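Local coordinates for phosphoinositol-specific phospholipase C (Pseudomonas sp., PDB 5FYR), which probably cleaves the phosphodiester of phosphatidylinositol in a calcium-dependent reaction, and here holds a calcium ion and inositol in its active site, at residues Cys25-Glu30 with Val68-Gly73. Numbering follows the deposited sequence.
Sequences CHNCYE and VRHNPG. With CA (calcium ion), chain F; INS (1,2,3,4,5,6-hexahydroxy-cyclohexane), chain E.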
loop_
_atom_site.group_PDB
_atom_site.type_symbol
_atom_site.label_atom_id
_atom_site.label_comp_id
_atom_site.label_asym_id
_atom_site.label_seq_id
_atom_site.Cartn_x
_atom_site.Cartn_y
_atom_site.Cartn_z
ATOM N N CYS A 25 -2.908 -8.927 3.283
ATOM C CA CYS A 25 -4.290 -9.247 3.037
ATOM C C CYS A 25 -4.744 -8.861 1.632
ATOM O O CYS A 25 -4.124 -7.983 0.961
ATOM C CB CYS A 25 -5.199 -8.590 4.064
ATOM S SG CYS A 25 -5.829 -6.999 3.586
ATOM N N HIS A 26 -5.816 -9.493 1.176
ATOM C CA HIS A 26 -6.506 -9.038 -0.004
ATOM C C HIS A 26 -7.959 -8.698 0.415
ATOM O O HIS A 26 -8.739 -9.573 0.827
ATOM C CB HIS A 26 -6.503 -10.135 -1.058
ATOM C CG HIS A 26 -7.136 -9.743 -2.364
ATOM N ND1 HIS A 26 -7.148 -10.593 -3.444
ATOM C CD2 HIS A 26 -7.698 -8.583 -2.804
ATOM C CE1 HIS A 26 -7.778 -10.020 -4.458
ATOM N NE2 HIS A 26 -8.112 -8.800 -4.096
ATOM N N ASN A 27 -8.293 -7.407 0.333
ATOM C CA ASN A 27 -9.639 -6.941 0.611
ATOM C C ASN A 27 -10.094 -7.254 2.026
ATOM O O ASN A 27 -11.269 -7.498 2.294
ATOM C CB ASN A 27 -10.648 -7.430 -0.382
ATOM C CG ASN A 27 -10.585 -6.763 -1.734
ATOM O OD1 ASN A 27 -9.747 -5.933 -2.044
ATOM N ND2 ASN A 27 -11.538 -7.104 -2.533
ATOM N N CYS A 28 -9.175 -7.139 2.979
ATOM C CA CYS A 28 -9.506 -7.548 4.364
ATOM C C CYS A 28 -10.423 -6.637 5.183
ATOM O O CYS A 28 -10.711 -6.922 6.352
ATOM C CB CYS A 28 -8.250 -7.839 5.177
ATOM S SG CYS A 28 -7.077 -6.504 5.294
ATOM N N TYR A 29 -10.840 -5.538 4.554
ATOM C CA TYR A 29 -11.922 -4.692 5.056
ATOM C C TYR A 29 -13.286 -5.359 4.925
ATOM O O TYR A 29 -14.261 -4.891 5.530
ATOM C CB TYR A 29 -11.971 -3.350 4.288
ATOM C CG TYR A 29 -12.364 -3.499 2.859
ATOM C CD1 TYR A 29 -13.716 -3.531 2.501
ATOM C CD2 TYR A 29 -11.413 -3.678 1.855
ATOM C CE1 TYR A 29 -14.077 -3.722 1.194
ATOM C CE2 TYR A 29 -11.775 -3.918 0.548
ATOM C CZ TYR A 29 -13.115 -3.940 0.212
ATOM O OH TYR A 29 -13.546 -4.173 -1.080
ATOM N N GLU A 30 -13.395 -6.420 4.136
ATOM C CA GLU A 30 -14.676 -7.074 3.991
ATOM C C GLU A 30 -14.958 -7.973 5.179
ATOM O O GLU A 30 -14.099 -8.673 5.662
ATOM C CB GLU A 30 -14.762 -7.901 2.699
ATOM C CG GLU A 30 -14.660 -7.070 1.421
ATOM C CD GLU A 30 -14.908 -7.918 0.168
ATOM O OE1 GLU A 30 -15.990 -8.508 0.060
ATOM O OE2 GLU A 30 -14.031 -7.943 -0.719
ATOM N N VAL A 68 -15.939 3.068 1.995
ATOM C CA VAL A 68 -15.184 1.825 1.885
ATOM C C VAL A 68 -16.167 0.653 1.708
ATOM O O VAL A 68 -16.996 0.373 2.573
ATOM C CB VAL A 68 -14.252 1.606 3.064
ATOM C CG1 VAL A 68 -13.625 0.215 2.978
ATOM C CG2 VAL A 68 -13.174 2.652 3.050
ATOM N N ARG A 69 -16.056 0.000 0.562
ATOM C CA ARG A 69 -16.881 -1.159 0.218
ATOM C C ARG A 69 -16.267 -1.841 -0.986
ATOM O O ARG A 69 -15.421 -1.244 -1.653
ATOM C CB ARG A 69 -18.324 -0.785 -0.138
ATOM C CG ARG A 69 -18.472 0.119 -1.354
ATOM C CD ARG A 69 -19.917 0.377 -1.725
ATOM N NE ARG A 69 -20.025 1.172 -2.961
ATOM C CZ ARG A 69 -19.945 2.499 -3.022
ATOM N NH1 ARG A 69 -19.772 3.241 -1.922
ATOM N NH2 ARG A 69 -19.943 3.088 -4.189
ATOM N N HIS A 70 -16.774 -3.014 -1.332
ATOM C CA HIS A 70 -16.288 -3.745 -2.482
ATOM C C HIS A 70 -16.986 -3.418 -3.818
ATOM O O HIS A 70 -16.337 -3.093 -4.786
ATOM C CB HIS A 70 -16.427 -5.238 -2.159
ATOM C CG HIS A 70 -15.795 -6.107 -3.177
ATOM N ND1 HIS A 70 -16.427 -7.200 -3.727
ATOM C CD2 HIS A 70 -14.609 -6.002 -3.801
ATOM C CE1 HIS A 70 -15.633 -7.759 -4.616
ATOM N NE2 HIS A 70 -14.515 -7.065 -4.664
ATOM N N ASN A 71 -18.291 -3.476 -3.849
ATOM C CA ASN A 71 -19.019 -3.324 -5.145
ATOM C C ASN A 71 -19.452 -1.881 -5.411
ATOM O O ASN A 71 -19.533 -1.118 -4.476
ATOM C CB ASN A 71 -20.222 -4.248 -5.157
ATOM C CG ASN A 71 -19.856 -5.709 -4.911
ATOM O OD1 ASN A 71 -20.488 -6.374 -4.088
ATOM N ND2 ASN A 71 -18.844 -6.216 -5.620
ATOM N N PRO A 72 -19.725 -1.506 -6.681
ATOM C CA PRO A 72 -20.201 -0.143 -6.973
ATOM C C PRO A 72 -21.456 0.288 -6.251
ATOM O O PRO A 72 -21.553 1.476 -5.873
ATOM C CB PRO A 72 -20.430 -0.132 -8.483
ATOM C CG PRO A 72 -20.067 -1.484 -9.003
ATOM C CD PRO A 72 -19.534 -2.331 -7.891
ATOM N N GLY A 73 -22.393 -0.640 -6.069
ATOM C CA GLY A 73 -23.637 -0.387 -5.347
ATOM C C GLY A 73 -24.793 -0.208 -6.327
ATOM O O GLY A 73 -25.830 0.408 -6.018
HETATM CA CA CA F . -9.157 -4.228 -3.637
HETATM C C1 INS E . -7.757 -5.686 -7.573
HETATM C C2 INS E . -7.316 -6.227 -6.211
HETATM C C3 INS E . -5.996 -5.747 -5.740
HETATM C C4 INS E . -5.677 -4.342 -6.068
HETATM C C5 INS E . -6.138 -3.795 -7.355
HETATM C C6 INS E . -7.453 -4.243 -7.823
HETATM O O1 INS E . -9.164 -5.909 -7.619
HETATM O O2 INS E . -8.318 -5.763 -5.286
HETATM O O3 INS E . -5.738 -6.112 -4.386
HETATM O O4 INS E . -4.373 -4.004 -5.677
HETATM O O5 INS E . -5.822 -2.432 -7.623
HETATM O O6 INS E . -7.857 -3.765 -9.058
HETATM O O HOH W 1 -10.816 -5.039 -5.293
#
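Val68 meets Tyr29 at the mouth of a TIM-type barrel, where two loops that follow strands 20-25 and 67-68 come together beside a calcium and inositol site, an example of second-shell positioning of a metal ligand, here by the bond from Asn27 ND2 to Glu30 OE2. Packing beside the site comes first: the CG1 methyl of Val68 lies obliquely against the tyrosine ring, 3.8 Å from CD1. At Arg69 it is the backbone that passes the ring, its carbonyl carbon 3.6 Å from Tyr29 CE1, while its side chain leads away from Tyr29 and its guanidinium donates hydrogen bonds to carbonyls later in its own segment. His70 then closes the contact from the solvent side. Its CA is 3.1 Å from Tyr29 OH, a hydroxyl that is itself hydrogen-bonded to the calcium ligand Asp50. Over one face of the imidazole sits Glu30 OE2, 3.5 Å from CG, with carboxylate and ring planes only 20° apart. The same oxygen accepts the bent hydrogen bond from Asn27 ND2, and OE1 is hydrogen-bonded to Gln32. Were Glu30 an alanine, ND2 of Asn27 would probably lose this acceptor, Gln32 its mate and His70 the carboxylate over that face. The amide's other atom binds the metal, which also takes Glu48, Asp50, Asp119 and O2 of the inositol: Asn27 OD1 stands 2.4 Å from the calcium ion.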